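Local coordinates for histidine-containing Phosphotransfer Protein type 1, MtHPt1 (Medicago truncatula, PDB 3US6) that probably relays phosphoryl groups through an active histidine between cytokinin sensor histidine kinases and response regulators in plant hormone signalling, at residues Gly25-Leu30 and Asn128-Leu133; Ile88-Val93 and Leu124-Lys129. All coordinates share one frame; numbering follows the deposited sequence.

Contact 1: Gly25-Leu30 and Asn128-Leu133; sequences GQFLQL and NKLETL
Phe27 swings its ring away from its own backbone N (chi1 -175°) and out across the core of the helix bundle toward helix 109-142, where Leu133, with its CG likewise opposite the backbone N (chi1 -174°), comes to meet it from the other side. The side chain of Leu130 slides past Phe27 in the opposite direction. The result is a small apolar cluster in this histidine phosphotransfer protein, tying the short helix 25-32 to the long last helix. Because the nearest CA atoms, those of Phe27 and Leu130, are 10.8 Å apart, the backbones stay well separated and the side chains alone span the gap. One methyl, Leu130 CD2, touches the far half of the ring, 3.9 Å from Phe27 CE1; both leucines approach the ring obliquely. No hydrogen bond crosses between the segments. Val42 and Val46 of helix 41-64 pack against Phe27 and Leu130 respectively, while Trp10 of helix 3-19 touches Leu133. On the outer side of the short helix, Gln26 NE2 donates to Gln29 OE1 at 2.9 Å, from above the carbonyl plane. The ring's outermost atom, Phe27 CZ, lies 4.2 Å from Leu133 CD2.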
loop_
_atom_site.group_PDB
_atom_site.type_symbol
_atom_site.label_atom_id
_atom_site.label_comp_id
_atom_site.label_asym_id
_atom_site.label_seq_id
_atom_site.Cartn_x
_atom_site.Cartn_y
_atom_site.Cartn_z
ATOM N N GLY A 25 -6.706 -7.175 -6.905
ATOM C CA GLY A 25 -6.730 -7.102 -8.351
ATOM C C GLY A 25 -6.404 -5.738 -8.891
ATOM O O GLY A 25 -6.079 -5.618 -10.099
ATOM N N GLN A 26 -6.452 -4.692 -8.082
ATOM C CA GLN A 26 -6.120 -3.402 -8.637
ATOM C C GLN A 26 -4.597 -3.339 -8.872
ATOM O O GLN A 26 -4.133 -2.585 -9.788
ATOM C CB GLN A 26 -6.606 -2.285 -7.771
ATOM C CG GLN A 26 -6.075 -0.988 -8.169
ATOM C CD GLN A 26 -6.468 -0.620 -9.590
ATOM O OE1 GLN A 26 -5.747 0.151 -10.299
ATOM N NE2 GLN A 26 -7.623 -1.191 -10.044
ATOM N N PHE A 27 -3.808 -4.143 -8.146
ATOM C CA PHE A 27 -2.374 -4.154 -8.438
ATOM C C PHE A 27 -2.151 -4.801 -9.790
ATOM O O PHE A 27 -1.301 -4.356 -10.562
ATOM C CB PHE A 27 -1.615 -4.857 -7.341
ATOM C CG PHE A 27 -0.122 -4.785 -7.536
ATOM C CD1 PHE A 27 0.541 -3.616 -7.171
ATOM C CD2 PHE A 27 0.593 -5.832 -8.044
ATOM C CE1 PHE A 27 1.902 -3.496 -7.328
ATOM C CE2 PHE A 27 1.939 -5.738 -8.231
ATOM C CZ PHE A 27 2.603 -4.538 -7.886
ATOM N N LEU A 28 -2.937 -5.815 -10.133
ATOM C CA LEU A 28 -2.845 -6.401 -11.469
ATOM C C LEU A 28 -3.254 -5.428 -12.560
ATOM O O LEU A 28 -2.730 -5.457 -13.676
ATOM C CB LEU A 28 -3.745 -7.617 -11.563
ATOM C CG LEU A 28 -3.404 -8.693 -10.581
ATOM C CD1 LEU A 28 -4.239 -9.873 -11.019
ATOM C CD2 LEU A 28 -1.934 -9.040 -10.608
ATOM N N GLN A 29 -4.234 -4.585 -12.296
ATOM C CA GLN A 29 -4.590 -3.506 -13.238
ATOM C C GLN A 29 -3.449 -2.514 -13.533
ATOM O O GLN A 29 -3.236 -2.130 -14.704
ATOM C CB GLN A 29 -5.841 -2.777 -12.789
ATOM C CG GLN A 29 -6.169 -1.571 -13.649
ATOM C CD GLN A 29 -7.438 -0.878 -13.159
ATOM O OE1 GLN A 29 -8.447 -1.545 -12.823
ATOM N NE2 GLN A 29 -7.359 0.446 -13.004
ATOM N N LEU A 30 -2.643 -2.168 -12.530
ATOM C CA LEU A 30 -1.466 -1.323 -12.782
ATOM C C LEU A 30 -0.529 -2.033 -13.695
ATOM O O LEU A 30 0.029 -1.437 -14.619
ATOM C CB LEU A 30 -0.684 -1.043 -11.490
ATOM C CG LEU A 30 -1.336 -0.224 -10.461
ATOM C CD1 LEU A 30 -0.219 -0.037 -9.384
ATOM C CD2 LEU A 30 -1.838 1.107 -11.033
ATOM N N ASN A 128 7.251 -2.309 2.658
ATOM C CA ASN A 128 8.399 -3.174 2.715
ATOM C C ASN A 128 8.269 -4.325 1.706
ATOM O O ASN A 128 9.243 -4.623 0.999
ATOM C CB ASN A 128 8.698 -3.635 4.110
ATOM C CG ASN A 128 9.387 -2.552 4.902
ATOM O OD1 ASN A 128 10.595 -2.376 4.825
ATOM N ND2 ASN A 128 8.597 -1.847 5.701
ATOM N N LYS A 129 7.115 -4.968 1.636
ATOM C CA LYS A 129 6.954 -6.125 0.761
ATOM C C LYS A 129 7.078 -5.656 -0.705
ATOM O O LYS A 129 7.650 -6.362 -1.579
ATOM C CB LYS A 129 5.609 -6.812 0.983
ATOM C CG LYS A 129 5.534 -7.522 2.318
ATOM C CD LYS A 129 4.120 -7.977 2.590
ATOM C CE LYS A 129 3.944 -8.821 3.860
ATOM N NZ LYS A 129 4.578 -10.112 3.738
ATOM N N LEU A 130 6.485 -4.508 -1.051
ATOM C CA LEU A 130 6.594 -3.968 -2.399
ATOM C C LEU A 130 8.036 -3.657 -2.778
ATOM O O LEU A 130 8.457 -3.905 -3.916
ATOM C CB LEU A 130 5.720 -2.736 -2.604
ATOM C CG LEU A 130 4.229 -3.027 -2.765
ATOM C CD1 LEU A 130 3.419 -1.794 -2.738
ATOM C CD2 LEU A 130 3.978 -3.748 -4.082
ATOM N N GLU A 131 8.802 -3.121 -1.833
ATOM C CA GLU A 131 10.224 -2.832 -2.109
ATOM C C GLU A 131 10.942 -4.133 -2.455
ATOM O O GLU A 131 11.783 -4.172 -3.356
ATOM C CB GLU A 131 10.862 -2.085 -0.975
ATOM C CG GLU A 131 10.264 -0.717 -0.842
ATOM C CD GLU A 131 10.868 0.052 0.325
ATOM O OE1 GLU A 131 11.329 -0.534 1.337
ATOM O OE2 GLU A 131 10.798 1.298 0.346
ATOM N N THR A 132 10.709 -5.160 -1.674
ATOM C CA THR A 132 11.280 -6.487 -1.914
ATOM C C THR A 132 10.854 -7.028 -3.315
ATOM O O THR A 132 11.675 -7.526 -4.097
ATOM C CB THR A 132 10.942 -7.467 -0.806
ATOM O OG1 THR A 132 11.613 -7.023 0.373
ATOM C CG2 THR A 132 11.358 -8.922 -1.132
ATOM N N LEU A 133 9.576 -6.984 -3.620
ATOM C CA LEU A 133 9.066 -7.422 -4.908
ATOM C C LEU A 133 9.726 -6.655 -6.058
ATOM O O LEU A 133 10.178 -7.264 -7.029
ATOM C CB LEU A 133 7.545 -7.229 -4.898
ATOM C CG LEU A 133 6.868 -7.784 -6.150
ATOM C CD1 LEU A 133 6.791 -9.276 -6.112
ATOM C CD2 LEU A 133 5.473 -7.140 -6.307
#

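Contact 2: Ile88-Val93 and Leu124-Lys129; sequences IGAQRV and LLVKNK
Val126 and Val93 meet methyl to methyl, with Val126 CG1 3.9 Å from Val93 CG2 and the two side chains crossing at about a right angle. The same Val126 CG1 also reaches Ala90 CB, at 4.3 Å, so one branch of Val126 serves both partners; it is placed there by a chi1 of 75°, which sets CG1 between the backbone N and the carbonyl carbon. At the margin, the Leu125 CD1 methyl lies obliquely to the Arg92 guanidinium, 4.3 Å from NH2, a loose van der Waals contact. The guanidinium is held by polar partners: NE forms a salt bridge with Glu122, and NH1 donates to the carbonyl O of Glu20. The small Ala90 side chain lets the backbones approach to 7.1 Å between the CA atoms of Ala90 and Val126. Ala90 is the N-cap of helix 91-106, and Gly89 before it, with a positive phi of 89°, ends helix 71-88 in a Schellman motif. Farther along, Asn128 ND2 bonds Leu124 O at 2.8 Å, on the face of that carbonyl opposite the backbone N-H of Asn128. In the core of the HPt helix bundle, the contact thus joins the turn and first residues of helix 91-106 to helix 109-142, with Phe81 and Ser85 of helix 71-88 packing against Val93.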
loop_
_atom_site.group_PDB
_atom_site.type_symbol
_atom_site.label_atom_id
_atom_site.label_comp_id
_atom_site.label_asym_id
_atom_site.label_seq_id
_atom_site.Cartn_x
_atom_site.Cartn_y
_atom_site.Cartn_z
ATOM N N ILE A 88 -3.750 1.436 -5.827
ATOM C CA ILE A 88 -2.565 0.644 -6.102
ATOM C C ILE A 88 -2.738 -0.821 -5.761
ATOM O O ILE A 88 -1.882 -1.639 -5.962
ATOM C CB ILE A 88 -1.287 1.202 -5.504
ATOM C CG1 ILE A 88 -1.220 0.954 -3.988
ATOM C CG2 ILE A 88 -1.064 2.652 -5.960
ATOM C CD1 ILE A 88 0.172 0.672 -3.527
ATOM N N GLY A 89 -3.905 -1.147 -5.188
ATOM C CA GLY A 89 -4.244 -2.507 -4.754
ATOM C C GLY A 89 -3.842 -2.885 -3.344
ATOM O O GLY A 89 -3.832 -4.069 -3.057
ATOM N N ALA A 90 -3.530 -1.923 -2.484
ATOM C CA ALA A 90 -3.091 -2.182 -1.107
ATOM C C ALA A 90 -4.319 -2.405 -0.257
ATOM O O ALA A 90 -4.747 -1.504 0.479
ATOM C CB ALA A 90 -2.241 -1.053 -0.603
ATOM N N GLN A 91 -4.936 -3.563 -0.424
ATOM C CA GLN A 91 -6.275 -3.792 0.153
ATOM C C GLN A 91 -6.340 -3.812 1.630
ATOM O O GLN A 91 -7.329 -3.359 2.222
ATOM C CB GLN A 91 -6.818 -5.040 -0.383
ATOM C CG GLN A 91 -8.369 -5.052 -0.138
ATOM C CD GLN A 91 -9.015 -6.236 -0.816
ATOM O OE1 GLN A 91 -8.634 -7.387 -0.548
ATOM N NE2 GLN A 91 -9.930 -5.954 -1.770
ATOM N N ARG A 92 -5.307 -4.337 2.267
ATOM C CA ARG A 92 -5.320 -4.296 3.753
ATOM C C ARG A 92 -5.194 -2.848 4.291
ATOM O O ARG A 92 -5.745 -2.505 5.323
ATOM C CB ARG A 92 -4.260 -5.194 4.397
ATOM C CG ARG A 92 -4.685 -6.605 4.368
ATOM C CD ARG A 92 -3.618 -7.665 4.613
ATOM N NE ARG A 92 -3.000 -7.498 5.879
ATOM C CZ ARG A 92 -2.506 -8.491 6.617
ATOM N NH1 ARG A 92 -2.521 -9.742 6.170
ATOM N NH2 ARG A 92 -1.930 -8.189 7.752
ATOM N N VAL A 93 -4.422 -2.003 3.613
ATOM C CA VAL A 93 -4.378 -0.596 3.993
ATOM C C VAL A 93 -5.761 0.031 3.766
ATOM O O VAL A 93 -6.298 0.697 4.660
ATOM C CB VAL A 93 -3.320 0.199 3.165
ATOM C CG1 VAL A 93 -3.403 1.691 3.505
ATOM C CG2 VAL A 93 -1.931 -0.396 3.464
ATOM N N LEU A 124 3.270 0.147 6.413
ATOM C CA LEU A 124 4.675 -0.211 6.433
ATOM C C LEU A 124 4.854 -1.643 5.945
ATOM O O LEU A 124 5.835 -1.959 5.269
ATOM C CB LEU A 124 5.262 -0.026 7.812
ATOM C CG LEU A 124 5.321 1.472 8.141
ATOM C CD1 LEU A 124 5.842 1.680 9.557
ATOM C CD2 LEU A 124 6.174 2.263 7.212
ATOM N N LEU A 125 3.949 -2.557 6.270
ATOM C CA LEU A 125 4.058 -3.939 5.807
ATOM C C LEU A 125 4.061 -3.977 4.298
ATOM O O LEU A 125 4.905 -4.641 3.675
ATOM C CB LEU A 125 2.925 -4.832 6.342
ATOM C CG LEU A 125 3.023 -5.212 7.832
ATOM C CD1 LEU A 125 1.789 -6.000 8.223
ATOM C CD2 LEU A 125 4.323 -5.940 8.176
ATOM N N VAL A 126 3.083 -3.374 3.649
ATOM C CA VAL A 126 3.004 -3.467 2.215
ATOM C C VAL A 126 4.123 -2.653 1.554
ATOM O O VAL A 126 4.578 -3.067 0.480
ATOM C CB VAL A 126 1.591 -3.112 1.669
ATOM C CG1 VAL A 126 1.299 -1.636 1.704
ATOM C CG2 VAL A 126 1.389 -3.689 0.291
ATOM N N LYS A 127 4.562 -1.532 2.149
ATOM C CA LYS A 127 5.689 -0.810 1.585
ATOM C C LYS A 127 6.898 -1.719 1.540
ATOM O O LYS A 127 7.554 -1.793 0.487
ATOM C CB LYS A 127 5.983 0.435 2.394
ATOM C CG LYS A 127 7.256 1.158 1.994
ATOM C CD LYS A 127 7.517 2.381 2.846
ATOM C CE LYS A 127 8.666 3.193 2.231
ATOM N NZ LYS A 127 9.338 3.996 3.286
ATOM N N ASN A 128 7.251 -2.309 2.658
ATOM C CA ASN A 128 8.399 -3.174 2.715
ATOM C C ASN A 128 8.269 -4.325 1.706
ATOM O O ASN A 128 9.243 -4.623 0.999
ATOM C CB ASN A 128 8.698 -3.635 4.110
ATOM C CG ASN A 128 9.387 -2.552 4.902
ATOM O OD1 ASN A 128 10.595 -2.376 4.825
ATOM N ND2 ASN A 128 8.597 -1.847 5.701
ATOM N N LYS A 129 7.115 -4.968 1.636
ATOM C CA LYS A 129 6.954 -6.125 0.761
ATOM C C LYS A 129 7.078 -5.656 -0.705
ATOM O O LYS A 129 7.650 -6.362 -1.579
ATOM C CB LYS A 129 5.609 -6.812 0.983
ATOM C CG LYS A 129 5.534 -7.522 2.318
ATOM C CD LYS A 129 4.120 -7.977 2.590
ATOM C CE LYS A 129 3.944 -8.821 3.860
ATOM N NZ LYS A 129 4.578 -10.112 3.738
#

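Overall arrangement
Contacts 1 and 2 lie with their centres about 8 Å apart and draw on overlapping ranges of helix 109-142. Along the chain the order is 25-30, 88-93, 124-129 and 128-133, the last two sharing Asn128 and Lys129. Their first segments also touch directly: Phe27 CD1 sits 3.4 Å from Ile88 O, and Gln26 CG packs on Gly89 N at 3.7 Å. Helix 25-32 therefore lies against the turn that ends helix 71-88, the helix carrying His79, the predicted phosphorylation site. Contact 2 is close to the centre of the fold, about 3 Å from it, and contact 1 about 8 Å; helix 109-142 thus unites the short helix 25-32 and the turn into helix 91-106 in one core.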